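Local coordinates for phosphoinositide 3-kinase adapter protein 1 (PDB 5FOR) that links B-cell receptor and Toll-like receptor signalling to phosphoinositide 3-kinase as an adapter, here represented by its TIR domain, at residues D16-C21 with T41-P46; S80-L85 with L109-D114; Q119-D124 with E128-A133. One frame throughout, in Å; residues are numbered along the deposited sequence.

Interaction 1: D16-C21 with T41-P46; sequences DAEEWC and THRLGP
Glu-18 and Cys-21 reach from the first turn of helix 18-30 toward Arg-43 and Thr-41 on strand 40-43. The helix is the connection of a beta-alpha-beta crossover, leading from strand 9-13 to its parallel neighbour at the edge of the TIR-domain sheet, so the contact is that of a crossover helix lying against the strand it leads to. Two separate meetings make it up, one charged and one apolar. In the charged one, the carboxylate of Glu-18 probably forms a salt bridge with the guanidinium of Arg-43, OE1 pairing with NH2. The modelled separation is too short to be real, so the exact placing of the two charged ends is doubtful, although their pairing is plausible. Both chains bend on the way, Glu-18 at chi2 and Arg-43 at chi3, between CA atoms 8.4 Å apart. Deeper in, SG of the buried Cys-21 touches the methyl CG2 of Thr-41 at 3.8 Å. With chi1 at 173°, SG stands opposite its own backbone N and is carried to the strand; Thr-41 offers it the methyl branch of its side chain. Beneath these contacts lies strand 9-13, where Tyr-13 is touched by Glu-18, Cys-21 and Arg-43. Just before the helix, the carboxylate of Asp-16 is bonded through OD1 to Ser-69 OG and through OD2 to Glu-71 N, tying the loop to the region after strand 63-68. Ala-17 occupies the N-cap position, and its O accepts the backbone N of Cys-21 at 3.1 Å, closing the turn that presents both contacting side chains.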
loop_
_atom_site.group_PDB
_atom_site.type_symbol
_atom_site.label_atom_id
_atom_site.label_comp_id
_atom_site.label_asym_id
_atom_site.label_seq_id
_atom_site.Cartn_x
_atom_site.Cartn_y
_atom_site.Cartn_z
ATOM N N ASP A 16 13.505 0.075 -0.695
ATOM C CA ASP A 16 13.880 0.328 -2.095
ATOM C C ASP A 16 12.896 1.246 -2.847
ATOM O O ASP A 16 13.229 1.739 -3.921
ATOM C CB ASP A 16 14.061 -0.989 -2.866
ATOM C CG ASP A 16 12.802 -1.863 -2.877
ATOM O OD1 ASP A 16 11.842 -1.544 -2.135
ATOM O OD2 ASP A 16 12.791 -2.888 -3.611
ATOM N N ALA A 17 11.715 1.478 -2.275
ATOM C CA ALA A 17 10.696 2.347 -2.861
ATOM C C ALA A 17 10.421 3.584 -1.967
ATOM O O ALA A 17 9.374 4.241 -2.074
ATOM C CB ALA A 17 9.393 1.547 -3.101
ATOM N N GLU A 18 11.377 3.861 -1.088
ATOM C CA GLU A 18 11.397 5.023 -0.197
ATOM C C GLU A 18 10.967 6.361 -0.833
ATOM O O GLU A 18 10.187 7.112 -0.261
ATOM C CB GLU A 18 12.814 5.171 0.367
ATOM C CG GLU A 18 12.992 6.314 1.327
ATOM C CD GLU A 18 12.272 6.054 2.616
ATOM O OE1 GLU A 18 12.524 4.981 3.202
ATOM O OE2 GLU A 18 11.457 6.904 3.041
ATOM N N GLU A 19 11.521 6.674 -1.995
ATOM C CA GLU A 19 11.221 7.930 -2.659
ATOM C C GLU A 19 9.811 7.959 -3.246
ATOM O O GLU A 19 9.176 9.018 -3.248
ATOM C CB GLU A 19 12.276 8.213 -3.732
ATOM C CG GLU A 19 13.682 8.018 -3.174
ATOM C CD GLU A 19 14.785 8.244 -4.188
ATOM O OE1 GLU A 19 14.744 9.285 -4.879
ATOM O OE2 GLU A 19 15.709 7.393 -4.264
ATOM N N TRP A 20 9.307 6.818 -3.726
ATOM C CA TRP A 20 7.918 6.766 -4.174
ATOM C C TRP A 20 6.999 7.079 -3.010
ATOM O O TRP A 20 5.941 7.663 -3.176
ATOM C CB TRP A 20 7.554 5.403 -4.767
ATOM C CG TRP A 20 7.765 5.435 -6.218
ATOM C CD1 TRP A 20 8.788 4.854 -6.918
ATOM C CD2 TRP A 20 6.984 6.160 -7.171
ATOM N NE1 TRP A 20 8.673 5.153 -8.256
ATOM C CE2 TRP A 20 7.575 5.950 -8.441
ATOM C CE3 TRP A 20 5.836 6.956 -7.078
ATOM C CZ2 TRP A 20 7.065 6.516 -9.606
ATOM C CZ3 TRP A 20 5.326 7.513 -8.238
ATOM C CH2 TRP A 20 5.938 7.284 -9.490
ATOM N N CYS A 21 7.413 6.656 -1.829
ATOM C CA CYS A 21 6.606 6.842 -0.665
ATOM C C CYS A 21 6.613 8.339 -0.287
ATOM O O CYS A 21 5.578 8.871 0.086
ATOM C CB CYS A 21 7.087 5.954 0.496
ATOM S SG CYS A 21 6.207 6.329 2.032
ATOM N N THR A 41 2.507 6.040 7.191
ATOM C CA THR A 41 3.340 5.149 6.390
ATOM C C THR A 41 3.945 4.055 7.253
ATOM O O THR A 41 4.262 4.290 8.404
ATOM C CB THR A 41 4.492 5.888 5.706
ATOM O OG1 THR A 41 5.490 6.197 6.677
ATOM C CG2 THR A 41 4.031 7.155 5.043
ATOM N N HIS A 42 4.104 2.854 6.710
ATOM C CA HIS A 42 4.824 1.808 7.437
ATOM C C HIS A 42 5.893 1.162 6.564
ATOM O O HIS A 42 5.594 0.561 5.526
ATOM C CB HIS A 42 3.890 0.703 7.973
ATOM C CG HIS A 42 4.601 -0.261 8.875
ATOM N ND1 HIS A 42 5.107 -1.465 8.429
ATOM C CD2 HIS A 42 4.960 -0.164 10.181
ATOM C CE1 HIS A 42 5.724 -2.079 9.427
ATOM N NE2 HIS A 42 5.649 -1.312 10.501
ATOM N N ARG A 43 7.142 1.259 6.990
ATOM C CA ARG A 43 8.194 0.676 6.195
ATOM C C ARG A 43 8.428 -0.780 6.620
ATOM O O ARG A 43 8.623 -1.063 7.791
ATOM C CB ARG A 43 9.474 1.495 6.311
ATOM C CG ARG A 43 10.708 0.617 6.230
ATOM C CD ARG A 43 11.946 1.344 6.641
ATOM N NE ARG A 43 12.012 2.630 5.981
ATOM C CZ ARG A 43 13.156 3.246 5.723
ATOM N NH1 ARG A 43 14.307 2.687 6.087
ATOM N NH2 ARG A 43 13.158 4.410 5.097
ATOM N N LEU A 44 8.403 -1.688 5.653
ATOM C CA LEU A 44 8.588 -3.119 5.895
ATOM C C LEU A 44 10.014 -3.572 5.703
ATOM O O LEU A 44 10.533 -3.539 4.574
ATOM C CB LEU A 44 7.708 -3.957 4.957
ATOM C CG LEU A 44 6.242 -4.193 5.301
ATOM C CD1 LEU A 44 5.725 -5.323 4.444
ATOM C CD2 LEU A 44 6.043 -4.496 6.804
ATOM N N GLY A 45 10.618 -4.024 6.806
ATOM C CA GLY A 45 11.851 -4.797 6.803
ATOM C C GLY A 45 13.073 -3.990 6.457
ATOM O O GLY A 45 12.957 -2.812 6.130
ATOM N N PRO A 46 14.259 -4.608 6.565
ATOM C CA PRO A 46 14.460 -5.924 7.171
ATOM C C PRO A 46 14.936 -5.775 8.604
ATOM O O PRO A 46 15.354 -6.738 9.247
ATOM C CB PRO A 46 15.549 -6.528 6.302
ATOM C CG PRO A 46 16.411 -5.342 5.970
ATOM C CD PRO A 46 15.485 -4.139 5.892
#

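Interaction 2: S80-L85 with L109-D114; sequences SLLPLL and LDFFPD. Unlike the reference sequence in segment 80-85: Ser-80 (reference Ala).
Leu-82, at the start of helix 82-88, pushes its forked end between the two phenylalanines of the loop 109-114. This packs the segment between the last two strands of the TIR-domain sheet against that helix. The CB of Leu-82 already faces the loop, and chi1 of 179° places CG opposite the backbone N. At CG the chain divides. CD2 goes to Phe-111, lying 3.7 Å from that ring's CD2, and the two side chains run at about a right angle to each other. CD1 turns to Phe-112 and sits 4.0 Å from its CZ, with the carbonyl O of Phe-111 also close by. One turn further along the helix, CB of Leu-85 packs on the same phenyl group, 3.9 Å from Phe-112 CE1. The ring edge also approaches the backbone here, with CE1 3.7 Å from Leu-85 O. The side-chain contacts are thus apolar, and both leucines touch the Phe-112 ring near CE1 and CZ. Around it the aromatic packing continues: Phe-112 makes a T-shaped stack with Phe-76 and also meets the rings of Phe-89 and Trp-118, while Phe-111 O accepts a hydrogen bond from Gln-86 NE2. The loop, which joins strand 95-99 to strand 119-121, is thereby laid against helix 82-88 and the end of helix 70-76, while Leu-85 additionally touches Phe-58 of helix 52-60.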
loop_
_atom_site.group_PDB
_atom_site.type_symbol
_atom_site.label_atom_id
_atom_site.label_comp_id
_atom_site.label_asym_id
_atom_site.label_seq_id
_atom_site.Cartn_x
_atom_site.Cartn_y
_atom_site.Cartn_z
ATOM N N SER A 80 5.292 -16.396 8.385
ATOM C CA SER A 80 4.938 -15.828 9.677
ATOM C C SER A 80 4.166 -14.519 9.458
ATOM O O SER A 80 3.404 -14.074 10.311
ATOM C CB SER A 80 6.188 -15.587 10.539
ATOM O OG SER A 80 7.075 -14.644 9.951
ATOM N N LEU A 81 4.355 -13.928 8.287
ATOM C CA LEU A 81 3.887 -12.580 8.015
ATOM C C LEU A 81 2.688 -12.556 7.060
ATOM O O LEU A 81 1.753 -11.769 7.248
ATOM C CB LEU A 81 5.044 -11.760 7.434
ATOM C CG LEU A 81 4.870 -10.270 7.172
ATOM C CD1 LEU A 81 4.882 -9.528 8.481
ATOM C CD2 LEU A 81 5.962 -9.762 6.256
ATOM N N LEU A 82 2.719 -13.411 6.038
ATOM C CA LEU A 82 1.710 -13.379 4.979
ATOM C C LEU A 82 0.270 -13.349 5.525
ATOM O O LEU A 82 -0.532 -12.529 5.078
ATOM C CB LEU A 82 1.898 -14.566 4.027
ATOM C CG LEU A 82 0.919 -14.723 2.862
ATOM C CD1 LEU A 82 0.789 -13.399 2.070
ATOM C CD2 LEU A 82 1.390 -15.835 1.938
ATOM N N PRO A 83 -0.056 -14.208 6.509
ATOM C CA PRO A 83 -1.437 -14.180 7.014
ATOM C C PRO A 83 -1.886 -12.827 7.557
ATOM O O PRO A 83 -3.077 -12.512 7.490
ATOM C CB PRO A 83 -1.416 -15.229 8.140
ATOM C CG PRO A 83 -0.360 -16.173 7.717
ATOM C CD PRO A 83 0.707 -15.324 7.105
ATOM N N LEU A 84 -0.960 -12.038 8.092
ATOM C CA LEU A 84 -1.317 -10.699 8.549
ATOM C C LEU A 84 -1.622 -9.830 7.332
ATOM O O LEU A 84 -2.612 -9.084 7.327
ATOM C CB LEU A 84 -0.205 -10.087 9.413
ATOM C CG LEU A 84 -0.342 -8.701 10.079
ATOM C CD1 LEU A 84 -0.009 -7.569 9.123
ATOM C CD2 LEU A 84 -1.706 -8.452 10.791
ATOM N N LEU A 85 -0.798 -9.947 6.290
ATOM C CA LEU A 85 -1.013 -9.155 5.088
ATOM C C LEU A 85 -2.322 -9.480 4.376
ATOM O O LEU A 85 -2.983 -8.592 3.832
ATOM C CB LEU A 85 0.151 -9.304 4.104
ATOM C CG LEU A 85 1.569 -8.993 4.586
ATOM C CD1 LEU A 85 2.549 -9.286 3.486
ATOM C CD2 LEU A 85 1.680 -7.552 5.010
ATOM N N LEU A 109 -2.053 -13.957 -7.321
ATOM C CA LEU A 109 -3.344 -14.533 -6.931
ATOM C C LEU A 109 -3.197 -15.664 -5.903
ATOM O O LEU A 109 -4.144 -15.981 -5.185
ATOM C CB LEU A 109 -4.088 -15.047 -8.169
ATOM C CG LEU A 109 -4.543 -13.939 -9.109
ATOM C CD1 LEU A 109 -5.094 -14.516 -10.394
ATOM C CD2 LEU A 109 -5.579 -13.059 -8.419
ATOM N N ASP A 110 -2.015 -16.281 -5.850
ATOM C CA ASP A 110 -1.718 -17.303 -4.845
ATOM C C ASP A 110 -1.491 -16.704 -3.469
ATOM O O ASP A 110 -1.699 -17.373 -2.462
ATOM C CB ASP A 110 -0.487 -18.110 -5.242
ATOM C CG ASP A 110 -0.727 -18.972 -6.453
ATOM O OD1 ASP A 110 -1.905 -19.255 -6.746
ATOM O OD2 ASP A 110 0.258 -19.354 -7.117
ATOM N N PHE A 111 -1.052 -15.446 -3.421
ATOM C CA PHE A 111 -0.819 -14.780 -2.147
ATOM C C PHE A 111 -2.040 -13.986 -1.720
ATOM O O PHE A 111 -2.408 -13.996 -0.558
ATOM C CB PHE A 111 0.421 -13.889 -2.233
ATOM C CG PHE A 111 1.679 -14.656 -2.510
ATOM C CD1 PHE A 111 2.020 -15.008 -3.806
ATOM C CD2 PHE A 111 2.505 -15.061 -1.474
ATOM C CE1 PHE A 111 3.182 -15.739 -4.063
ATOM C CE2 PHE A 111 3.665 -15.780 -1.728
ATOM C CZ PHE A 111 4.003 -16.125 -3.022
ATOM N N PHE A 112 -2.679 -13.311 -2.666
ATOM C CA PHE A 112 -3.873 -12.550 -2.352
ATOM C C PHE A 112 -4.947 -12.895 -3.367
ATOM O O PHE A 112 -4.823 -12.587 -4.552
ATOM C CB PHE A 112 -3.586 -11.042 -2.314
ATOM C CG PHE A 112 -2.436 -10.679 -1.433
ATOM C CD1 PHE A 112 -2.635 -10.426 -0.085
ATOM C CD2 PHE A 112 -1.144 -10.590 -1.943
ATOM C CE1 PHE A 112 -1.569 -10.097 0.732
ATOM C CE2 PHE A 112 -0.071 -10.264 -1.115
ATOM C CZ PHE A 112 -0.287 -10.020 0.213
ATOM N N PRO A 113 -5.995 -13.579 -2.897
ATOM C CA PRO A 113 -7.002 -14.132 -3.811
ATOM C C PRO A 113 -7.819 -13.057 -4.526
ATOM O O PRO A 113 -8.156 -13.265 -5.677
ATOM C CB PRO A 113 -7.886 -14.988 -2.885
ATOM C CG PRO A 113 -7.014 -15.301 -1.715
ATOM C CD PRO A 113 -6.168 -14.067 -1.516
ATOM N N ASP A 114 -8.100 -11.931 -3.874
ATOM C CA ASP A 114 -8.804 -10.814 -4.520
ATOM C C ASP A 114 -7.899 -9.798 -5.230
ATOM O O ASP A 114 -8.334 -8.675 -5.514
ATOM C CB ASP A 114 -9.659 -10.067 -3.494
ATOM C CG ASP A 114 -10.889 -10.848 -3.079
ATOM O OD1 ASP A 114 -11.237 -11.826 -3.769
ATOM O OD2 ASP A 114 -11.517 -10.480 -2.064
#

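Interaction 3: Q119-D124 with E128-A133; sequences QELTCD and ETYVAA. With I3C (5-amino-2,4,6-triiodobenzene-1,3-dicarboxylic acid), chain C.
Leu-121 and Tyr-130 form the dense centre of this contact, where the edge strand 119-121 of the flavodoxin-like sheet is covered by the C-terminal helix 127-134. The axes of the short strand and helix segments pass 9.6 Å apart and run nearly antiparallel, at 158°, as expected for a strand followed by a helix that doubles back over it. The two methyls of the leucine take different partners on the helix. CD1 lies 3.5 Å from Tyr-130 CD1, at the edge of the ring rather than over its face. CD2 touches both Thr-129 CG2, at 3.8 Å, and Ala-133 CB, at 4.1 Å. Leu-121 also touches Val-96 and Leu-98 of strand 95-99. Gln-119 and the buried Ala-133 are well covered too: the aliphatic CG of Gln-119 packs 3.6 Å from Ala-133 CB, and only the orientation of the terminal amide is uncertain.

The loose side is elsewhere. Cys-123 and Asp-124 lead away from the helix and contribute little surface, and on the helix the exposed Ala-132 barely takes part. Val-131 sits on the far side of the helix, where its CG2 comes 3.3 Å from O9 of the triiodinated ligand I3C, whose pocket also includes Leu-27 of helix 18-30.

A hydrogen bond across the interface lies at the tip of the tyrosine. Its OH donates to Thr-122 O at 2.5 Å, in the carbonyl plane and on a lone pair, with a C=O...donor angle of 145°. The ring edge thus meets the leucine while the hydroxyl satisfies a backbone carbonyl just beyond the strand, so that hydrophobic packing and a directed bond together would restrict the rotation of Tyr-130.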
loop_
_atom_site.group_PDB
_atom_site.type_symbol
_atom_site.label_atom_id
_atom_site.label_comp_id
_atom_site.label_asym_id
_atom_site.label_seq_id
_atom_site.Cartn_x
_atom_site.Cartn_y
_atom_site.Cartn_z
ATOM N N GLN A 119 -7.422 -1.738 -7.204
ATOM C CA GLN A 119 -6.972 -0.618 -7.986
ATOM C C GLN A 119 -5.459 -0.635 -8.191
ATOM O O GLN A 119 -4.679 -0.715 -7.235
ATOM C CB GLN A 119 -7.561 0.557 -7.239
ATOM C CG GLN A 119 -7.486 2.000 -7.517
ATOM C CD GLN A 119 -8.827 2.651 -7.312
ATOM O OE1 GLN A 119 -8.943 3.723 -6.757
ATOM N NE2 GLN A 119 -9.694 2.252 -8.159
ATOM N N GLU A 120 -5.051 -0.625 -9.461
ATOM C CA GLU A 120 -3.625 -0.691 -9.792
ATOM C C GLU A 120 -3.087 0.600 -10.400
ATOM O O GLU A 120 -3.701 1.193 -11.274
ATOM C CB GLU A 120 -3.335 -1.856 -10.751
ATOM C CG GLU A 120 -1.833 -2.107 -10.994
ATOM C CD GLU A 120 -1.563 -3.382 -11.834
ATOM O OE1 GLU A 120 -1.426 -4.498 -11.255
ATOM O OE2 GLU A 120 -1.499 -3.266 -13.081
ATOM N N LEU A 121 -1.916 1.019 -9.947
ATOM C CA LEU A 121 -1.285 2.196 -10.532
ATOM C C LEU A 121 0.118 1.909 -11.048
ATOM O O LEU A 121 0.824 1.008 -10.572
ATOM C CB LEU A 121 -1.214 3.334 -9.509
ATOM C CG LEU A 121 -2.523 3.729 -8.839
ATOM C CD1 LEU A 121 -2.213 4.614 -7.647
ATOM C CD2 LEU A 121 -3.379 4.466 -9.831
ATOM N N THR A 122 0.530 2.726 -11.995
ATOM C CA THR A 122 1.873 2.646 -12.531
ATOM C C THR A 122 2.694 3.916 -12.269
ATOM O O THR A 122 2.155 4.960 -11.890
ATOM C CB THR A 122 1.821 2.381 -14.038
ATOM O OG1 THR A 122 1.379 3.569 -14.702
ATOM C CG2 THR A 122 0.841 1.250 -14.333
ATOM N N CYS A 123 3.998 3.783 -12.485
ATOM C CA CYS A 123 5.003 4.840 -12.398
ATOM C C CYS A 123 4.855 5.943 -13.424
ATOM O O CYS A 123 5.478 6.996 -13.281
ATOM C CB CYS A 123 6.411 4.239 -12.525
ATOM S SG CYS A 123 6.938 3.297 -11.043
ATOM N N ASP A 124 4.023 5.730 -14.440
ATOM C CA ASP A 124 3.832 6.751 -15.469
ATOM C C ASP A 124 2.413 7.313 -15.491
ATOM O O ASP A 124 2.005 7.930 -16.466
ATOM C CB ASP A 124 4.190 6.178 -16.840
ATOM C CG ASP A 124 5.622 5.696 -16.900
ATOM O OD1 ASP A 124 6.527 6.538 -17.060
ATOM O OD2 ASP A 124 5.848 4.479 -16.758
ATOM N N GLU A 128 -3.176 13.086 -11.024
ATOM C CA GLU A 128 -4.618 13.108 -10.791
ATOM C C GLU A 128 -5.141 11.682 -10.697
ATOM O O GLU A 128 -6.106 11.421 -9.988
ATOM C CB GLU A 128 -5.372 13.876 -11.893
ATOM C CG GLU A 128 -4.650 13.958 -13.234
ATOM C CD GLU A 128 -3.838 15.234 -13.392
ATOM O OE1 GLU A 128 -4.443 16.320 -13.316
ATOM O OE2 GLU A 128 -2.608 15.157 -13.604
ATOM N N THR A 129 -4.511 10.760 -11.417
ATOM C CA THR A 129 -4.889 9.350 -11.316
ATOM C C THR A 129 -4.576 8.786 -9.919
ATOM O O THR A 129 -5.398 8.093 -9.327
ATOM C CB THR A 129 -4.196 8.533 -12.405
ATOM O OG1 THR A 129 -4.571 9.069 -13.683
ATOM C CG2 THR A 129 -4.563 7.033 -12.315
ATOM N N TYR A 130 -3.415 9.136 -9.375
ATOM C CA TYR A 130 -3.022 8.649 -8.053
ATOM C C TYR A 130 -4.025 9.067 -6.975
ATOM O O TYR A 130 -4.481 8.239 -6.175
ATOM C CB TYR A 130 -1.634 9.164 -7.685
ATOM C CG TYR A 130 -0.521 8.679 -8.572
ATOM C CD1 TYR A 130 -0.519 7.384 -9.070
ATOM C CD2 TYR A 130 0.533 9.505 -8.902
ATOM C CE1 TYR A 130 0.508 6.920 -9.894
ATOM C CE2 TYR A 130 1.566 9.062 -9.731
ATOM C CZ TYR A 130 1.549 7.760 -10.220
ATOM O OH TYR A 130 2.575 7.292 -11.017
ATOM N N VAL A 131 -4.375 10.354 -6.975
ATOM C CA VAL A 131 -5.283 10.900 -5.974
ATOM C C VAL A 131 -6.716 10.399 -6.164
ATOM O O VAL A 131 -7.391 10.080 -5.180
ATOM C CB VAL A 131 -5.260 12.457 -5.981
ATOM C CG1 VAL A 131 -3.903 12.977 -5.545
ATOM C CG2 VAL A 131 -5.632 12.974 -7.350
ATOM N N ALA A 132 -7.189 10.338 -7.409
ATOM C CA ALA A 132 -8.522 9.785 -7.687
ATOM C C ALA A 132 -8.629 8.365 -7.150
ATOM O O ALA A 132 -9.689 7.984 -6.658
ATOM C CB ALA A 132 -8.844 9.819 -9.178
ATOM N N ALA A 133 -7.532 7.599 -7.203
ATOM C CA ALA A 133 -7.580 6.231 -6.695
ATOM C C ALA A 133 -7.723 6.200 -5.172
ATOM O O ALA A 133 -8.600 5.499 -4.662
ATOM C CB ALA A 133 -6.352 5.403 -7.141
HETATM I I3 I3C C . -8.812 18.845 -6.286
HETATM I I2 I3C C . -3.077 20.916 -5.268
HETATM I I1 I3C C . -3.500 15.639 -7.856
HETATM O O8 I3C C . -8.033 15.771 -6.816
HETATM O O9 I3C C . -6.853 15.747 -8.660
HETATM C C10 I3C C . -2.379 18.133 -6.644
HETATM N N13 I3C C . -6.362 20.939 -5.250
HETATM C C1 I3C C . -6.173 17.319 -6.998
HETATM C C6 I3C C . -6.748 18.575 -6.395
HETATM C C5 I3C C . -5.871 19.667 -5.868
HETATM C C4 I3C C . -4.419 19.492 -5.966
HETATM C C3 I3C C . -3.855 18.268 -6.540
HETATM C C2 I3C C . -4.685 17.190 -7.074
HETATM C C7 I3C C . -7.079 16.223 -7.525
HETATM O O11 I3C C . -1.866 18.415 -7.747
HETATM O O12 I3C C . -1.720 17.744 -5.664
#

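Overall arrangement
The three contacts follow one another along the chain within a single TIR domain and spread around its five-stranded parallel sheet. Interaction 1 lies at edge strand 40-43 and interaction 3 at the opposite edge strand, 119-121; their centres are about 18 Å apart. They touch through Trp-20, whose CZ2 is 3.5 Å from Cys-123 SG and whose CH2 is 3.7 Å from Tyr-130 OH, so helices 18-30 and 127-134 pack together over the sheet. Interaction 2 stands apart, its centre about 19 Å from that of interaction 1 and about 23 Å from that of interaction 3, joining helix 82-88 to a loop. They join parts of a domain that probably mediates inhibition of NF-kappa-B downstream of Toll-like receptors.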